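Local coordinates for DNA translocase coupling protein (PDB 6O1Y), which probably binds DNA and ATP as a plasmid-encoded, membrane-associated coupling protein of the FtsK/SpoIIIE family of DNA translocases, at residues A[41-46]-A[87-92]; A[116-121]-A[335-340]; A[230-235]-A[273-278]. All coordinates share one frame; numbering follows the deposited sequence.

Contact 1. Residues A[41-46]-A[87-92]; sequences RIDEIT and SMAGDA
D43 and S87 pair across the antiparallel four-stranded sheet of the N-terminal part of the chain. They lie where strand 43-48 meets the end of strand 82-89. Two backbone bonds make this a hydrogen-bonded antiparallel pair. D43 N gives its hydrogen to S87 O at 2.8 Å. The return bond, S87 N to D43 O, is 3.0 Å long and straighter, with 171° at the hydrogen. S87 O also takes a CH...O contact from the CA of I42. The short strand segments diverge strongly, with 113° between their directions, and the pairing does not extend past this bridge toward the turn.

One apolar pair crosses the contact. I42 and M88 cross obliquely, CG1 of I42 meeting CG of M88 at 3.8 Å. Both also pack on I72 of the edge strand 69-76. The side chains of D43 and S87 share the other face, which also carries I45. There the CD1 end of I45 approaches S87 OG, a contact of a methyl with a hydroxyl.

At the end of the strand, residues 89-92 form a type I beta turn, closed by a bond from A92 N to A89 O. The polar end of D91 forms a salt bridge with K93. R41 reaches the turn with its tip. Its chain bends at the third torsion (76°), and the guanidinium lies flat over A92. R41 also makes a cation-pi contact with F118. A92 CA sits 3.9 Å above the guanidinium plane, over its centre.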
loop_
_atom_site.group_PDB
_atom_site.type_symbol
_atom_site.label_atom_id
_atom_site.label_comp_id
_atom_site.label_asym_id
_atom_site.label_seq_id
_atom_site.Cartn_x
_atom_site.Cartn_y
_atom_site.Cartn_z
ATOM N N ARG A 41 -3.666 7.953 -12.946
ATOM C CA ARG A 41 -3.496 8.131 -14.404
ATOM C C ARG A 41 -4.356 7.135 -15.243
ATOM O O ARG A 41 -4.086 6.859 -16.429
ATOM C CB ARG A 41 -2.020 8.169 -14.833
ATOM C CG ARG A 41 -1.383 9.526 -14.504
ATOM C CD ARG A 41 -0.012 9.678 -15.106
ATOM N NE ARG A 41 -0.070 9.959 -16.541
ATOM C CZ ARG A 41 0.982 10.277 -17.293
ATOM N NH1 ARG A 41 2.198 10.372 -16.750
ATOM N NH2 ARG A 41 0.827 10.526 -18.587
ATOM N N ILE A 42 -5.457 6.700 -14.614
ATOM C CA ILE A 42 -6.463 5.861 -15.200
ATOM C C ILE A 42 -7.552 6.840 -15.685
ATOM O O ILE A 42 -8.219 7.501 -14.876
ATOM C CB ILE A 42 -6.971 4.781 -14.198
ATOM C CG1 ILE A 42 -5.845 3.786 -13.857
ATOM C CG2 ILE A 42 -8.219 4.039 -14.746
ATOM C CD1 ILE A 42 -5.981 3.067 -12.555
ATOM N N ASP A 43 -7.666 6.979 -17.016
ATOM C CA ASP A 43 -8.650 7.829 -17.687
ATOM C C ASP A 43 -9.935 7.018 -17.862
ATOM O O ASP A 43 -9.875 5.789 -17.912
ATOM C CB ASP A 43 -8.113 8.346 -19.042
ATOM C CG ASP A 43 -6.646 8.734 -19.042
ATOM O OD1 ASP A 43 -6.230 9.501 -18.143
ATOM O OD2 ASP A 43 -5.910 8.254 -19.925
ATOM N N GLU A 44 -11.092 7.706 -17.906
ATOM C CA GLU A 44 -12.425 7.113 -18.026
ATOM C C GLU A 44 -13.112 7.700 -19.271
ATOM O O GLU A 44 -13.649 8.815 -19.233
ATOM C CB GLU A 44 -13.226 7.366 -16.730
ATOM C CG GLU A 44 -14.538 6.609 -16.628
ATOM C CD GLU A 44 -15.711 7.486 -16.236
ATOM O OE1 GLU A 44 -16.100 7.479 -15.043
ATOM O OE2 GLU A 44 -16.233 8.195 -17.127
ATOM N N ILE A 45 -13.043 6.945 -20.385
ATOM C CA ILE A 45 -13.571 7.330 -21.698
ATOM C C ILE A 45 -14.992 6.830 -21.900
ATOM O O ILE A 45 -15.219 5.626 -21.983
ATOM C CB ILE A 45 -12.641 6.947 -22.884
ATOM C CG1 ILE A 45 -11.134 7.003 -22.489
ATOM C CG2 ILE A 45 -12.932 7.859 -24.063
ATOM C CD1 ILE A 45 -10.181 6.375 -23.433
ATOM N N THR A 46 -15.945 7.770 -21.976
ATOM C CA THR A 46 -17.356 7.459 -22.153
ATOM C C THR A 46 -17.770 7.758 -23.583
ATOM O O THR A 46 -17.457 8.830 -24.108
ATOM C CB THR A 46 -18.225 8.275 -21.178
ATOM O OG1 THR A 46 -17.562 8.455 -19.920
ATOM C CG2 THR A 46 -19.595 7.665 -20.973
ATOM N N SER A 87 -8.905 3.201 -19.043
ATOM C CA SER A 87 -7.637 3.009 -19.746
ATOM C C SER A 87 -6.526 3.884 -19.215
ATOM O O SER A 87 -6.769 4.771 -18.409
ATOM C CB SER A 87 -7.824 3.285 -21.238
ATOM O OG SER A 87 -8.104 4.656 -21.481
ATOM N N MET A 88 -5.313 3.651 -19.699
ATOM C CA MET A 88 -4.140 4.436 -19.359
ATOM C C MET A 88 -3.406 4.702 -20.666
ATOM O O MET A 88 -3.126 3.754 -21.405
ATOM C CB MET A 88 -3.217 3.664 -18.409
ATOM C CG MET A 88 -3.768 3.452 -17.028
ATOM S SD MET A 88 -2.734 2.297 -16.103
ATOM C CE MET A 88 -1.263 3.202 -16.033
ATOM N N ALA A 89 -3.084 5.985 -20.946
ATOM C CA ALA A 89 -2.351 6.410 -22.143
ATOM C C ALA A 89 -1.048 5.610 -22.314
ATOM O O ALA A 89 -0.547 5.033 -21.342
ATOM C CB ALA A 89 -2.039 7.894 -22.056
ATOM N N GLY A 90 -0.527 5.568 -23.539
ATOM C CA GLY A 90 0.723 4.876 -23.849
ATOM C C GLY A 90 1.935 5.506 -23.180
ATOM O O GLY A 90 3.007 4.889 -23.119
ATOM N N ASP A 91 1.749 6.745 -22.660
ATOM C CA ASP A 91 2.750 7.559 -21.980
ATOM C C ASP A 91 2.688 7.474 -20.447
ATOM O O ASP A 91 3.595 7.983 -19.783
ATOM C CB ASP A 91 2.672 9.013 -22.471
ATOM C CG ASP A 91 3.086 9.205 -23.925
ATOM O OD1 ASP A 91 3.624 8.240 -24.531
ATOM O OD2 ASP A 91 2.885 10.324 -24.456
ATOM N N ALA A 92 1.648 6.821 -19.877
ATOM C CA ALA A 92 1.576 6.594 -18.432
ATOM C C ALA A 92 2.336 5.258 -18.197
ATOM O O ALA A 92 1.744 4.230 -17.853
ATOM C CB ALA A 92 0.133 6.507 -17.972
#

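Contact 2. Residues A[116-121]-A[335-340]; sequences QTFSGN and TVQFQA. With ATP (adenosine-5'-triphosphate), chain C.
T117 and F118 both touch Q337, by different means. The T117 hydroxyl is turned opposite to its own backbone N (chi1 -164°). This brings OG1 to 2.8 Å from Q337 O, to which it donates a hydrogen bond from 30° off the carbonyl plane. The ring of F118 meets the side chain of Q337 at a slant, through CE2 and CZ. Both atoms touch Q337 CB, each at 3.8 Å, and CZ also lies near NE2. The ring plane stands nearly perpendicular to the Q337 amide, at 89°. That amide is held from outside: NE2 bonds to T40 O, and OE1 has a weak bond to R326.

Next to these contacts, Q116 and Q339 form a hydrogen-bonded antiparallel pair. Q339 N bonds to Q116 O at 2.8 Å, and Q116 N returns a bond to Q339 O. The neighbouring A340 O accepts a weak hydrogen bond from ATP N6 at 2.7 Å, so this strand end meets the adenine.

Strand 334-340 lies between strands 111-116 and 326-331 in the large mixed sheet. I122 of strand 121-125 packs on T117, V336 and F338, while M88 of strand 82-89 touches F118 and Q337.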
loop_
_atom_site.group_PDB
_atom_site.type_symbol
_atom_site.label_atom_id
_atom_site.label_comp_id
_atom_site.label_asym_id
_atom_site.label_seq_id
_atom_site.Cartn_x
_atom_site.Cartn_y
_atom_site.Cartn_z
ATOM N N GLN A 116 8.190 1.712 -7.978
ATOM C CA GLN A 116 8.277 2.728 -9.030
ATOM C C GLN A 116 6.930 3.218 -9.497
ATOM O O GLN A 116 6.009 2.420 -9.717
ATOM C CB GLN A 116 9.052 2.180 -10.243
ATOM C CG GLN A 116 9.814 3.227 -11.039
ATOM C CD GLN A 116 10.128 2.719 -12.408
ATOM O OE1 GLN A 116 9.514 3.133 -13.396
ATOM N NE2 GLN A 116 11.091 1.817 -12.496
ATOM N N THR A 117 6.869 4.545 -9.732
ATOM C CA THR A 117 5.693 5.253 -10.221
ATOM C C THR A 117 5.972 5.882 -11.595
ATOM O O THR A 117 6.961 5.533 -12.251
ATOM C CB THR A 117 5.144 6.216 -9.164
ATOM O OG1 THR A 117 3.824 6.591 -9.546
ATOM C CG2 THR A 117 6.022 7.445 -8.947
ATOM N N PHE A 118 5.062 6.755 -12.048
ATOM C CA PHE A 118 5.127 7.386 -13.362
ATOM C C PHE A 118 6.340 8.278 -13.574
ATOM O O PHE A 118 7.055 8.151 -14.581
ATOM C CB PHE A 118 3.834 8.181 -13.641
ATOM C CG PHE A 118 2.571 7.359 -13.558
ATOM C CD1 PHE A 118 2.279 6.406 -14.525
ATOM C CD2 PHE A 118 1.689 7.521 -12.495
ATOM C CE1 PHE A 118 1.122 5.634 -14.436
ATOM C CE2 PHE A 118 0.532 6.751 -12.408
ATOM C CZ PHE A 118 0.263 5.802 -13.372
ATOM N N SER A 119 6.555 9.165 -12.597
ATOM C CA SER A 119 7.545 10.231 -12.579
ATOM C C SER A 119 8.857 9.916 -11.836
ATOM O O SER A 119 9.839 10.615 -12.072
ATOM C CB SER A 119 6.907 11.503 -12.013
ATOM O OG SER A 119 5.518 11.577 -12.321
ATOM N N GLY A 120 8.863 8.905 -10.963
ATOM C CA GLY A 120 10.045 8.493 -10.198
ATOM C C GLY A 120 9.777 7.280 -9.328
ATOM O O GLY A 120 9.064 6.361 -9.746
ATOM N N ASN A 121 10.317 7.263 -8.106
ATOM C CA ASN A 121 10.070 6.155 -7.171
ATOM C C ASN A 121 9.196 6.605 -6.000
ATOM O O ASN A 121 9.204 7.790 -5.665
ATOM C CB ASN A 121 11.388 5.597 -6.635
ATOM C CG ASN A 121 11.938 4.404 -7.363
ATOM O OD1 ASN A 121 11.321 3.840 -8.271
ATOM N ND2 ASN A 121 13.130 3.990 -6.971
ATOM N N THR A 335 -3.842 10.301 -4.090
ATOM C CA THR A 335 -3.747 8.846 -4.296
ATOM C C THR A 335 -3.143 8.592 -5.681
ATOM O O THR A 335 -3.682 9.053 -6.692
ATOM C CB THR A 335 -5.063 8.079 -3.969
ATOM O OG1 THR A 335 -5.201 6.942 -4.812
ATOM C CG2 THR A 335 -6.330 8.956 -4.001
ATOM N N VAL A 336 -1.995 7.870 -5.702
ATOM C CA VAL A 336 -1.152 7.586 -6.863
ATOM C C VAL A 336 -0.955 6.064 -7.137
ATOM O O VAL A 336 -1.074 5.259 -6.216
ATOM C CB VAL A 336 0.161 8.353 -6.631
ATOM C CG1 VAL A 336 1.359 7.438 -6.480
ATOM C CG2 VAL A 336 0.385 9.409 -7.699
ATOM N N GLN A 337 -0.681 5.694 -8.418
ATOM C CA GLN A 337 -0.475 4.314 -8.893
ATOM C C GLN A 337 1.015 3.937 -8.947
ATOM O O GLN A 337 1.816 4.654 -9.564
ATOM C CB GLN A 337 -1.119 4.110 -10.294
ATOM C CG GLN A 337 -1.612 2.685 -10.565
ATOM C CD GLN A 337 -1.755 2.294 -12.027
ATOM O OE1 GLN A 337 -1.319 1.226 -12.432
ATOM N NE2 GLN A 337 -2.396 3.106 -12.853
ATOM N N PHE A 338 1.381 2.794 -8.328
ATOM C CA PHE A 338 2.782 2.356 -8.334
ATOM C C PHE A 338 2.969 0.864 -8.453
ATOM O O PHE A 338 2.138 0.095 -7.975
ATOM C CB PHE A 338 3.539 2.882 -7.093
ATOM C CG PHE A 338 3.503 2.011 -5.853
ATOM C CD1 PHE A 338 2.425 2.059 -4.983
ATOM C CD2 PHE A 338 4.567 1.173 -5.539
ATOM C CE1 PHE A 338 2.417 1.294 -3.811
ATOM C CE2 PHE A 338 4.542 0.384 -4.384
ATOM C CZ PHE A 338 3.458 0.437 -3.533
ATOM N N GLN A 339 4.111 0.466 -9.011
ATOM C CA GLN A 339 4.494 -0.935 -9.132
ATOM C C GLN A 339 5.454 -1.256 -7.989
ATOM O O GLN A 339 6.599 -0.786 -7.975
ATOM C CB GLN A 339 5.114 -1.244 -10.528
ATOM C CG GLN A 339 5.697 -2.670 -10.719
ATOM C CD GLN A 339 4.695 -3.818 -10.642
ATOM O OE1 GLN A 339 3.490 -3.684 -10.939
ATOM N NE2 GLN A 339 5.190 -4.990 -10.252
ATOM N N ALA A 340 4.979 -2.060 -7.036
ATOM C CA ALA A 340 5.775 -2.500 -5.893
ATOM C C ALA A 340 6.944 -3.398 -6.337
ATOM O O ALA A 340 6.764 -4.284 -7.179
ATOM C CB ALA A 340 4.894 -3.233 -4.887
HETATM P PG ATP C . 0.668 -12.694 2.894
HETATM O O1G ATP C . 1.867 -13.600 2.811
HETATM O O2G ATP C . 0.765 -11.700 4.084
HETATM O O3G ATP C . -0.648 -13.487 3.048
HETATM P PB ATP C . 0.031 -12.014 0.075
HETATM O O1B ATP C . -0.922 -10.943 -0.292
HETATM O O2B ATP C . -0.666 -13.376 -0.002
HETATM O O3B ATP C . 0.529 -11.796 1.577
HETATM P PA ATP C . 2.745 -12.528 -0.974
HETATM O O1A ATP C . 2.957 -13.534 0.095
HETATM O O2A ATP C . 3.563 -11.268 -0.673
HETATM O O3A ATP C . 1.226 -12.040 -0.980
HETATM O "O5'" ATP C . 3.264 -13.131 -2.388
HETATM C "C5'" ATP C . 2.404 -13.295 -3.533
HETATM C "C4'" ATP C . 3.181 -13.716 -4.758
HETATM O "O4'" ATP C . 2.753 -12.928 -5.895
HETATM C "C3'" ATP C . 4.702 -13.570 -4.723
HETATM O "O3'" ATP C . 5.344 -14.668 -4.084
HETATM C "C2'" ATP C . 5.029 -13.452 -6.213
HETATM O "O2'" ATP C . 5.024 -14.701 -6.902
HETATM C "C1'" ATP C . 3.880 -12.555 -6.670
HETATM N N9 ATP C . 4.145 -11.127 -6.485
HETATM C C8 ATP C . 4.059 -10.392 -5.330
HETATM N N7 ATP C . 4.518 -9.168 -5.439
HETATM C C5 ATP C . 4.925 -9.086 -6.762
HETATM C C6 ATP C . 5.558 -8.064 -7.501
HETATM N N6 ATP C . 5.886 -6.878 -6.988
HETATM N N1 ATP C . 5.875 -8.320 -8.791
HETATM C C2 ATP C . 5.560 -9.516 -9.305
HETATM N N3 ATP C . 4.967 -10.556 -8.707
HETATM C C4 ATP C . 4.683 -10.280 -7.424
#

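Contact 3. Residues A[230-235]-A[273-278]; sequences IVVIDE and NLCIGV. With ATP (adenosine-5'-triphosphate), chain C.
Parallel strands 229-233 and 272-278 lie side by side in the parallel part of the sheet of the P-loop NTPase domain, and the first ends beside the ATP phosphates. The short segments run 12° apart. Four backbone bonds join them in the regular parallel pattern. V231 N bonds to N273 O at 2.8 Å, with 175° at the hydrogen. C275 N then bonds to V231 O, I233 N to C275 O, and G277 N to I233 O.

One face carries I230, V232 and C275. CD1 of I230 meets C275 SG at 3.6 Å, brought there by CG1 pointing away from the backbone N (chi1 177°). CG1 of V232 lies against C275 CB. On the other face, V231 and L274 lie side by side and point the same way, with CG1 and CD2 3.7 Å apart. I233 and I276 repeat this, with CD1 of I233 against CG1 of I276.

Two acidic residues, D234 and E235, follow the first strand, as in the Walker B motif of this family. D234 OD1 lies 3.1 Å from ATP O2G, and its OD2 forms a salt bridge with K166. E235 bends back at its second torsion (44°). It crosses V278 at about a right angle, with OE2 3.8 Å from V278 CG1. Its carboxylate is gripped by two backbone amides: OE1 takes Q279 N, and OE2 takes A237 N at the turn into a helix.

Strand 159-163 flanks strand 229-233 on its far side, and strand 132-135 flanks strand 272-278. Helix 142-155 covers I230 and C275 through L146, I149, L150 and L153.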
loop_
_atom_site.group_PDB
_atom_site.type_symbol
_atom_site.label_atom_id
_atom_site.label_comp_id
_atom_site.label_asym_id
_atom_site.label_seq_id
_atom_site.Cartn_x
_atom_site.Cartn_y
_atom_site.Cartn_z
ATOM N N ILE A 230 11.017 -1.013 14.265
ATOM C CA ILE A 230 10.114 -1.412 13.205
ATOM C C ILE A 230 9.311 -2.615 13.675
ATOM O O ILE A 230 9.881 -3.683 13.939
ATOM C CB ILE A 230 10.806 -1.599 11.819
ATOM C CG1 ILE A 230 9.820 -2.088 10.727
ATOM C CG2 ILE A 230 12.057 -2.499 11.882
ATOM C CD1 ILE A 230 8.712 -1.183 10.371
ATOM N N VAL A 231 7.989 -2.426 13.832
ATOM C CA VAL A 231 7.123 -3.520 14.245
ATOM C C VAL A 231 6.090 -3.770 13.122
ATOM O O VAL A 231 5.243 -2.923 12.827
ATOM C CB VAL A 231 6.548 -3.389 15.687
ATOM C CG1 VAL A 231 5.854 -2.050 15.925
ATOM C CG2 VAL A 231 5.647 -4.566 16.045
ATOM N N VAL A 232 6.251 -4.925 12.447
ATOM C CA VAL A 232 5.434 -5.367 11.325
ATOM C C VAL A 232 4.402 -6.399 11.733
ATOM O O VAL A 232 4.745 -7.440 12.292
ATOM C CB VAL A 232 6.281 -5.843 10.128
ATOM C CG1 VAL A 232 6.830 -4.662 9.343
ATOM C CG2 VAL A 232 7.413 -6.755 10.580
ATOM N N ILE A 233 3.141 -6.109 11.425
ATOM C CA ILE A 233 1.979 -6.949 11.727
ATOM C C ILE A 233 1.434 -7.541 10.428
ATOM O O ILE A 233 0.922 -6.791 9.595
ATOM C CB ILE A 233 0.901 -6.116 12.482
ATOM C CG1 ILE A 233 1.460 -5.509 13.768
ATOM C CG2 ILE A 233 -0.393 -6.915 12.741
ATOM C CD1 ILE A 233 1.253 -4.084 13.818
ATOM N N ASP A 234 1.549 -8.883 10.264
ATOM C CA ASP A 234 1.118 -9.613 9.065
ATOM C C ASP A 234 -0.376 -9.513 8.788
ATOM O O ASP A 234 -0.794 -9.403 7.625
ATOM C CB ASP A 234 1.537 -11.090 9.129
ATOM C CG ASP A 234 1.273 -11.820 7.821
ATOM O OD1 ASP A 234 2.083 -11.651 6.864
ATOM O OD2 ASP A 234 0.237 -12.514 7.735
ATOM N N GLU A 235 -1.178 -9.600 9.853
ATOM C CA GLU A 235 -2.610 -9.480 9.715
ATOM C C GLU A 235 -3.142 -8.703 10.889
ATOM O O GLU A 235 -3.127 -9.194 12.022
ATOM C CB GLU A 235 -3.293 -10.861 9.537
ATOM C CG GLU A 235 -4.794 -10.803 9.274
ATOM C CD GLU A 235 -5.240 -9.751 8.275
ATOM O OE1 GLU A 235 -4.894 -9.884 7.080
ATOM O OE2 GLU A 235 -5.921 -8.786 8.691
ATOM N N ASN A 273 7.739 2.588 14.550
ATOM C CA ASN A 273 6.900 2.475 13.369
ATOM C C ASN A 273 6.164 1.156 13.232
ATOM O O ASN A 273 6.740 0.071 13.402
ATOM C CB ASN A 273 7.723 2.735 12.110
ATOM C CG ASN A 273 8.631 3.919 12.206
ATOM O OD1 ASN A 273 9.841 3.767 12.216
ATOM N ND2 ASN A 273 8.065 5.117 12.298
ATOM N N LEU A 274 4.893 1.273 12.832
ATOM C CA LEU A 274 4.012 0.149 12.623
ATOM C C LEU A 274 3.772 -0.067 11.128
ATOM O O LEU A 274 3.340 0.853 10.431
ATOM C CB LEU A 274 2.655 0.359 13.343
ATOM C CG LEU A 274 2.606 0.875 14.781
ATOM C CD1 LEU A 274 1.327 1.586 15.001
ATOM C CD2 LEU A 274 2.606 -0.238 15.774
ATOM N N CYS A 275 4.046 -1.291 10.650
ATOM C CA CYS A 275 3.776 -1.691 9.274
ATOM C C CYS A 275 2.824 -2.843 9.306
ATOM O O CYS A 275 3.164 -3.941 9.731
ATOM C CB CYS A 275 5.047 -1.993 8.493
ATOM S SG CYS A 275 6.002 -0.516 8.088
ATOM N N ILE A 276 1.583 -2.536 8.966
ATOM C CA ILE A 276 0.457 -3.433 9.090
ATOM C C ILE A 276 -0.080 -3.866 7.750
ATOM O O ILE A 276 -0.374 -3.029 6.897
ATOM C CB ILE A 276 -0.649 -2.720 9.916
ATOM C CG1 ILE A 276 -0.091 -2.003 11.166
ATOM C CG2 ILE A 276 -1.792 -3.676 10.271
ATOM C CD1 ILE A 276 -0.782 -0.752 11.496
ATOM N N GLY A 277 -0.250 -5.175 7.612
ATOM C CA GLY A 277 -0.890 -5.815 6.476
ATOM C C GLY A 277 -2.336 -6.158 6.820
ATOM O O GLY A 277 -2.650 -6.495 7.971
ATOM N N VAL A 278 -3.247 -6.005 5.840
ATOM C CA VAL A 278 -4.675 -6.326 6.006
ATOM C C VAL A 278 -5.141 -7.060 4.779
ATOM O O VAL A 278 -5.025 -6.516 3.683
ATOM C CB VAL A 278 -5.603 -5.123 6.319
ATOM C CG1 VAL A 278 -6.898 -5.601 6.963
ATOM C CG2 VAL A 278 -4.929 -4.110 7.227
HETATM P PG ATP C . 0.668 -12.694 2.894
HETATM O O1G ATP C . 1.867 -13.600 2.811
HETATM O O2G ATP C . 0.765 -11.700 4.084
HETATM O O3G ATP C . -0.648 -13.487 3.048
HETATM P PB ATP C . 0.031 -12.014 0.075
HETATM O O1B ATP C . -0.922 -10.943 -0.292
HETATM O O2B ATP C . -0.666 -13.376 -0.002
HETATM O O3B ATP C . 0.529 -11.796 1.577
HETATM P PA ATP C . 2.745 -12.528 -0.974
HETATM O O1A ATP C . 2.957 -13.534 0.095
HETATM O O2A ATP C . 3.563 -11.268 -0.673
HETATM O O3A ATP C . 1.226 -12.040 -0.980
HETATM O "O5'" ATP C . 3.264 -13.131 -2.388
HETATM C "C5'" ATP C . 2.404 -13.295 -3.533
HETATM C "C4'" ATP C . 3.181 -13.716 -4.758
HETATM O "O4'" ATP C . 2.753 -12.928 -5.895
HETATM C "C3'" ATP C . 4.702 -13.570 -4.723
HETATM O "O3'" ATP C . 5.344 -14.668 -4.084
HETATM C "C2'" ATP C . 5.029 -13.452 -6.213
HETATM O "O2'" ATP C . 5.024 -14.701 -6.902
HETATM C "C1'" ATP C . 3.880 -12.555 -6.670
HETATM N N9 ATP C . 4.145 -11.127 -6.485
HETATM C C8 ATP C . 4.059 -10.392 -5.330
HETATM N N7 ATP C . 4.518 -9.168 -5.439
HETATM C C5 ATP C . 4.925 -9.086 -6.762
HETATM C C6 ATP C . 5.558 -8.064 -7.501
HETATM N N6 ATP C . 5.886 -6.878 -6.988
HETATM N N1 ATP C . 5.875 -8.320 -8.791
HETATM C C2 ATP C . 5.560 -9.516 -9.305
HETATM N N3 ATP C . 4.967 -10.556 -8.707
HETATM C C4 ATP C . 4.683 -10.280 -7.424
#

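Overall arrangement
This chain is a fragment of a longer protein, with an N-terminal antiparallel-sheet part and the P-loop NTPase domain. Contact 3 has nearly all its residues buried. It joins two inner, parallel strands of the mixed sheet by a regular ladder and mainly aliphatic side chains. Contact 2 lies near one end of the same sheet, is partly buried, and relies more on polar groups. Both touch ATP, contact 2 at the adenine and contact 3 at the terminal phosphate. Contact 1, in the antiparallel sheet away from the nucleotide, is mostly buried, with one exposed residue at its turn. Where contacts 1 and 2 touch, M88 and I42 pack on Q337, R41 meets F118, and the two sheets are joined.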